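Local coordinates for MYB proto-oncogene protein (Mus musculus, PDB 1GVD) that probably binds DNA to regulate transcription, through Myb repeats of which the second, R2, is the chain described here, at residues 1-6 with 33-37; 11-15 with 44-49. The protein carries 1 engineered substitution. Numbering follows the deposited sequence.

Contact 1. Residues 1-6 with 33-37; sequences LIKGPW and LKGRI. With SO4 (sulfate ion), chain C.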
loop_
_atom_site.group_PDB
_atom_site.type_symbol
_atom_site.label_atom_id
_atom_site.label_comp_id
_atom_site.label_asym_id
_atom_site.label_seq_id
_atom_site.Cartn_x
_atom_site.Cartn_y
_atom_site.Cartn_z
ATOM N N LEU A 1 2.137 -7.319 13.489
ATOM C CA LEU A 1 3.175 -6.246 13.543
ATOM C C LEU A 1 2.593 -4.905 13.127
ATOM O O LEU A 1 1.643 -4.843 12.346
ATOM C CB LEU A 1 4.347 -6.592 12.621
ATOM C CG LEU A 1 5.136 -7.861 12.944
ATOM C CD1 LEU A 1 6.228 -8.058 11.909
ATOM C CD2 LEU A 1 5.738 -7.757 14.338
ATOM N N ILE A 2 3.176 -3.835 13.652
ATOM C CA ILE A 2 2.733 -2.483 13.346
ATOM C C ILE A 2 3.903 -1.642 12.844
ATOM O O ILE A 2 4.943 -1.558 13.495
ATOM C CB ILE A 2 2.139 -1.796 14.599
ATOM C CG1 ILE A 2 1.004 -2.648 15.175
ATOM C CG2 ILE A 2 1.638 -0.406 14.243
ATOM C CD1 ILE A 2 -0.144 -2.890 14.215
ATOM N N LYS A 3 3.733 -1.031 11.677
ATOM C CA LYS A 3 4.773 -0.181 11.111
ATOM C C LYS A 3 4.318 1.269 11.099
ATOM O O LYS A 3 3.120 1.553 11.099
ATOM C CB LYS A 3 5.107 -0.612 9.684
ATOM C CG LYS A 3 5.920 -1.885 9.587
ATOM C CD LYS A 3 6.316 -2.145 8.147
ATOM C CE LYS A 3 7.229 -3.349 8.034
ATOM N NZ LYS A 3 7.642 -3.575 6.625
ATOM N N GLY A 4 5.284 2.180 11.093
ATOM C CA GLY A 4 4.971 3.595 11.068
ATOM C C GLY A 4 5.309 4.182 9.712
ATOM O O GLY A 4 4.591 3.947 8.740
ATOM N N PRO A 5 6.406 4.948 9.612
ATOM C CA PRO A 5 6.818 5.560 8.347
ATOM C C PRO A 5 7.035 4.526 7.248
ATOM O O PRO A 5 7.483 3.409 7.510
ATOM C CB PRO A 5 8.114 6.277 8.718
ATOM C CG PRO A 5 7.908 6.621 10.158
ATOM C CD PRO A 5 7.308 5.354 10.705
ATOM N N TRP A 6 6.709 4.905 6.018
ATOM C CA TRP A 6 6.880 4.026 4.869
ATOM C C TRP A 6 8.295 4.124 4.320
ATOM O O TRP A 6 8.861 5.215 4.235
ATOM C CB TRP A 6 5.905 4.410 3.753
ATOM C CG TRP A 6 4.496 4.020 4.024
ATOM C CD1 TRP A 6 3.640 4.593 4.918
ATOM C CD2 TRP A 6 3.782 2.944 3.414
ATOM N NE1 TRP A 6 2.435 3.937 4.905
ATOM C CE2 TRP A 6 2.493 2.918 3.990
ATOM C CE3 TRP A 6 4.107 1.995 2.436
ATOM C CZ2 TRP A 6 1.525 1.978 3.621
ATOM C CZ3 TRP A 6 3.145 1.060 2.067
ATOM C CH2 TRP A 6 1.869 1.060 2.660
ATOM N N LEU A 33 2.059 -7.023 2.465
ATOM C CA LEU A 33 2.917 -6.020 3.088
ATOM C C LEU A 33 2.932 -6.199 4.600
ATOM O O LEU A 33 1.983 -5.829 5.289
ATOM C CB LEU A 33 2.428 -4.613 2.738
ATOM C CG LEU A 33 2.543 -4.217 1.263
ATOM C CD1 LEU A 33 1.755 -2.943 1.004
ATOM C CD2 LEU A 33 4.006 -4.028 0.898
ATOM N N LYS A 34 4.019 -6.768 5.106
ATOM C CA LYS A 34 4.179 -7.016 6.531
ATOM C C LYS A 34 3.966 -5.750 7.358
ATOM O O LYS A 34 4.530 -4.701 7.055
ATOM C CB LYS A 34 5.584 -7.565 6.795
ATOM C CG LYS A 34 5.769 -8.228 8.147
ATOM C CD LYS A 34 5.056 -9.569 8.200
ATOM C CE LYS A 34 5.335 -10.290 9.506
ATOM N NZ LYS A 34 4.692 -11.632 9.548
ATOM N N GLY A 35 3.141 -5.850 8.398
ATOM C CA GLY A 35 2.901 -4.711 9.265
ATOM C C GLY A 35 1.992 -3.613 8.745
ATOM O O GLY A 35 1.973 -2.514 9.299
ATOM N N ARG A 36 1.241 -3.899 7.685
ATOM C CA ARG A 36 0.325 -2.914 7.112
ATOM C C ARG A 36 -1.094 -3.459 7.024
ATOM O O ARG A 36 -1.295 -4.658 6.831
ATOM C CB ARG A 36 0.763 -2.518 5.696
ATOM C CG ARG A 36 2.124 -1.859 5.593
ATOM C CD ARG A 36 2.169 -0.535 6.327
ATOM N NE ARG A 36 3.499 0.059 6.252
ATOM C CZ ARG A 36 3.871 1.150 6.911
ATOM N NH1 ARG A 36 3.009 1.780 7.701
ATOM N NH2 ARG A 36 5.109 1.604 6.791
ATOM N N ILE A 37 -2.075 -2.573 7.172
ATOM C CA ILE A 37 -3.472 -2.964 7.043
ATOM C C ILE A 37 -4.010 -2.260 5.799
ATOM O O ILE A 37 -3.402 -1.311 5.300
ATOM C CB ILE A 37 -4.320 -2.565 8.276
ATOM C CG1 ILE A 37 -4.283 -1.052 8.487
ATOM C CG2 ILE A 37 -3.812 -3.302 9.505
ATOM C CD1 ILE A 37 -5.149 -0.573 9.643
HETATM S S SO4 C . 1.483 -8.631 9.978
HETATM O O1 SO4 C . 0.850 -7.398 10.484
HETATM O O2 SO4 C . 0.560 -9.767 10.160
HETATM O O3 SO4 C . 1.790 -8.473 8.544
HETATM O O4 SO4 C . 2.730 -8.887 10.722
HETATM O O HOH W 1 5.574 -3.790 4.624
HETATM O O HOH W 2 1.264 -0.270 10.791
#

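Contact 2. Residues 11-15 with 44-49; sequences DQRLI and RWHNHL. Engineered in segment 11-15: L14 (natural residue Val).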
loop_
_atom_site.group_PDB
_atom_site.type_symbol
_atom_site.label_atom_id
_atom_site.label_comp_id
_atom_site.label_asym_id
_atom_site.label_seq_id
_atom_site.Cartn_x
_atom_site.Cartn_y
_atom_site.Cartn_z
ATOM N N ASP A 11 7.044 1.400 -0.652
ATOM C CA ASP A 11 6.360 2.185 -1.675
ATOM C C ASP A 11 6.458 1.492 -3.028
ATOM O O ASP A 11 5.479 1.429 -3.777
ATOM C CB ASP A 11 6.962 3.593 -1.788
ATOM C CG ASP A 11 6.511 4.528 -0.679
ATOM O OD1 ASP A 11 5.451 4.289 -0.065
ATOM O OD2 ASP A 11 7.220 5.530 -0.435
ATOM N N GLN A 12 7.637 0.969 -3.352
ATOM C CA GLN A 12 7.813 0.291 -4.625
ATOM C C GLN A 12 6.946 -0.963 -4.694
ATOM O O GLN A 12 6.335 -1.245 -5.724
ATOM C CB GLN A 12 9.282 -0.075 -4.842
ATOM C CG GLN A 12 9.561 -0.627 -6.231
ATOM C CD GLN A 12 9.261 0.377 -7.329
ATOM O OE1 GLN A 12 9.964 1.377 -7.481
ATOM N NE2 GLN A 12 8.207 0.120 -8.093
ATOM N N ARG A 13 6.892 -1.721 -3.603
ATOM C CA ARG A 13 6.065 -2.924 -3.579
ATOM C C ARG A 13 4.585 -2.566 -3.715
ATOM O O ARG A 13 3.837 -3.257 -4.412
ATOM C CB ARG A 13 6.288 -3.709 -2.283
ATOM C CG ARG A 13 7.696 -4.267 -2.128
ATOM C CD ARG A 13 7.910 -4.856 -0.738
ATOM N NE ARG A 13 7.025 -5.986 -0.465
ATOM C CZ ARG A 13 7.143 -7.184 -1.029
ATOM N NH1 ARG A 13 8.113 -7.420 -1.900
ATOM N NH2 ARG A 13 6.287 -8.150 -0.721
ATOM N N LEU A 14 4.162 -1.485 -3.066
ATOM C CA LEU A 14 2.768 -1.071 -3.146
ATOM C C LEU A 14 2.409 -0.709 -4.581
ATOM O O LEU A 14 1.324 -1.040 -5.054
ATOM C CB LEU A 14 2.508 0.114 -2.210
ATOM C CG LEU A 14 1.072 0.649 -2.182
ATOM C CD1 LEU A 14 0.100 -0.465 -1.832
ATOM C CD2 LEU A 14 0.976 1.782 -1.175
ATOM N N ILE A 15 3.315 -0.037 -5.281
ATOM C CA ILE A 15 3.071 0.328 -6.672
ATOM C C ILE A 15 2.812 -0.936 -7.496
ATOM O O ILE A 15 1.859 -0.994 -8.275
ATOM C CB ILE A 15 4.278 1.099 -7.260
ATOM C CG1 ILE A 15 4.297 2.518 -6.689
ATOM C CG2 ILE A 15 4.205 1.131 -8.786
ATOM C CD1 ILE A 15 5.534 3.318 -7.058
ATOM N N ARG A 44 -1.789 5.645 1.579
ATOM C CA ARG A 44 -0.473 5.881 0.999
ATOM C C ARG A 44 -0.613 6.079 -0.510
ATOM O O ARG A 44 0.038 6.946 -1.097
ATOM C CB ARG A 44 0.454 4.697 1.294
ATOM C CG ARG A 44 1.909 4.918 0.886
ATOM C CD ARG A 44 2.543 6.048 1.673
ATOM N NE ARG A 44 3.946 6.239 1.317
ATOM C CZ ARG A 44 4.697 7.238 1.767
ATOM N NH1 ARG A 44 4.178 8.139 2.593
ATOM N NH2 ARG A 44 5.968 7.332 1.401
ATOM N N TRP A 45 -1.478 5.286 -1.133
ATOM C CA TRP A 45 -1.700 5.394 -2.565
ATOM C C TRP A 45 -2.348 6.724 -2.957
ATOM O O TRP A 45 -1.829 7.441 -3.805
ATOM C CB TRP A 45 -2.564 4.220 -3.046
ATOM C CG TRP A 45 -2.981 4.318 -4.482
ATOM C CD1 TRP A 45 -4.206 4.691 -4.956
ATOM C CD2 TRP A 45 -2.167 4.060 -5.633
ATOM N NE1 TRP A 45 -4.208 4.680 -6.330
ATOM C CE2 TRP A 45 -2.971 4.295 -6.773
ATOM C CE3 TRP A 45 -0.838 3.653 -5.813
ATOM C CZ2 TRP A 45 -2.486 4.136 -8.076
ATOM C CZ3 TRP A 45 -0.358 3.496 -7.114
ATOM C CH2 TRP A 45 -1.184 3.739 -8.225
ATOM N N HIS A 46 -3.469 7.067 -2.336
ATOM C CA HIS A 46 -4.153 8.302 -2.693
ATOM C C HIS A 46 -3.469 9.593 -2.272
ATOM O O HIS A 46 -3.556 10.597 -2.980
ATOM C CB HIS A 46 -5.581 8.293 -2.142
ATOM C CG HIS A 46 -6.461 7.268 -2.780
ATOM N ND1 HIS A 46 -6.669 7.210 -4.143
ATOM C CD2 HIS A 46 -7.184 6.256 -2.246
ATOM C CE1 HIS A 46 -7.484 6.206 -4.417
ATOM N NE2 HIS A 46 -7.810 5.612 -3.284
ATOM N N ASN A 47 -2.786 9.584 -1.133
ATOM C CA ASN A 47 -2.143 10.806 -0.659
ATOM C C ASN A 47 -0.714 11.040 -1.107
ATOM O O ASN A 47 -0.276 12.190 -1.213
ATOM C CB ASN A 47 -2.171 10.869 0.870
ATOM C CG ASN A 47 -3.564 11.074 1.419
ATOM O OD1 ASN A 47 -4.378 11.783 0.829
ATOM N ND2 ASN A 47 -3.841 10.470 2.567
ATOM N N HIS A 48 0.017 9.970 -1.383
ATOM C CA HIS A 48 1.414 10.132 -1.746
ATOM C C HIS A 48 1.873 9.573 -3.085
ATOM O O HIS A 48 2.573 10.254 -3.831
ATOM C CB HIS A 48 2.271 9.562 -0.609
ATOM C CG HIS A 48 3.745 9.628 -0.860
ATOM N ND1 HIS A 48 4.388 8.795 -1.749
ATOM C CD2 HIS A 48 4.701 10.436 -0.344
ATOM C CE1 HIS A 48 5.678 9.085 -1.768
ATOM N NE2 HIS A 48 5.893 10.078 -0.924
ATOM N N LEU A 49 1.476 8.349 -3.409
ATOM C CA LEU A 49 1.930 7.745 -4.654
ATOM C C LEU A 49 1.150 8.106 -5.913
ATOM O O LEU A 49 1.730 8.173 -6.998
ATOM C CB LEU A 49 1.985 6.223 -4.498
ATOM C CG LEU A 49 2.871 5.735 -3.349
ATOM C CD1 LEU A 49 2.765 4.225 -3.229
ATOM C CD2 LEU A 49 4.314 6.155 -3.592
#

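Contact 1. Residues 1-6 with 33-37
The guanidinium of R36 is sandwiched between two parts of the N-terminal arm: it lies flat on the indole of W6, centres 3.7 Å apart and planes at 5°, while K3 CB covers its opposite face, 3.5 Å from R36 CZ. CZ sits over the five-membered ring, a cation-pi contact, and R36 CD makes an off-centre CH-pi contact with the six-membered ring. The edge of the guanidinium is used as well: R36 NH1 and NH2 both donate to G4 O (2.9 and 3.1 Å), R36 NH2 gives a weak hydrogen bond to P5 O (3.1 Å), and NE forms a salt bridge with E10 of helix 8-21. This ties the arm to the turn preceding helix 38-49, probably the recognition helix of this Myb helix-turn-helix repeat; W6 is the first of the repeat's regularly spaced tryptophans. The turn, L33 to R36, is type II and has glycine at its positive-phi position; a CB on G35 would also clash with K3 CG. L1 O lies 3.3 Å from G35 CA in a CA-H...O contact, and K3 N bonds weakly to G35 O (3.3 Å). One water links K3 NZ to K34 O; a second lies within hydrogen-bonding distance of K3 O (2.6 Å) and G35 O (2.8 Å). A sulfate, probably from the crystallisation liquor, accepts hydrogen bonds from G35 N (to O3, 3.0 Å) and L1 N (to O4, 3.2 Å).

Contact 2. Residues 11-15 with 44-49
D11 and R44 meet side-on where the axes of segments 11-15 and 44-49 come within 11.4 Å, their N-to-C directions at 118°. D11, with chi1 in m, turns its carboxylate so that OD1 accepts from R44 NE (2.8 Å) and OD2 from R44 NH2 (2.9 Å), a two-pronged salt bridge. R44 reaches it with a t, p, t side chain: the bend at chi2 lets the guanidinium offer an edge to the acid. Next to this charged pair, L14 (t, p), an engineered replacement for the natural valine, directs CD2 to L49 CD1 (3.7 Å) and to R44 CB (3.9 Å). L49, an extended m, t rotamer, also brings CD1 to 4.2 Å from I15 CG1, on an m, t side chain whose CA-to-CB bond points sideways. L14 also touches I29 of helix 26-30. A pi-type turn at 45-49, with L49 N bonded to R44 O (3.1 Å), widens the C-terminal end of helix 38-49. This packing of the first helix against the third is typical of the three-helix Myb repeat.

How the contacts relate
W6 joins the two contacts, whose centres are 13 Å apart: its ring, stacked on R36 in contact 1, also packs against contact 2, with W6 CG 3.5 Å from R44 NE, W6 CE3 3.7 Å from D11 OD1 and W6 CZ3 4.0 Å from the engineered L14 at CD2. A second junction is L33 CD2 to R13 NE, 3.8 Å. The segments alternate along the chain. Contact 2 packs the first helix, 8-21, on the third, 38-49; contact 1 ties together the loops that lead into them. The third helix, as in other DNA-binding Myb repeats, probably serves as the recognition helix; no DNA is present here.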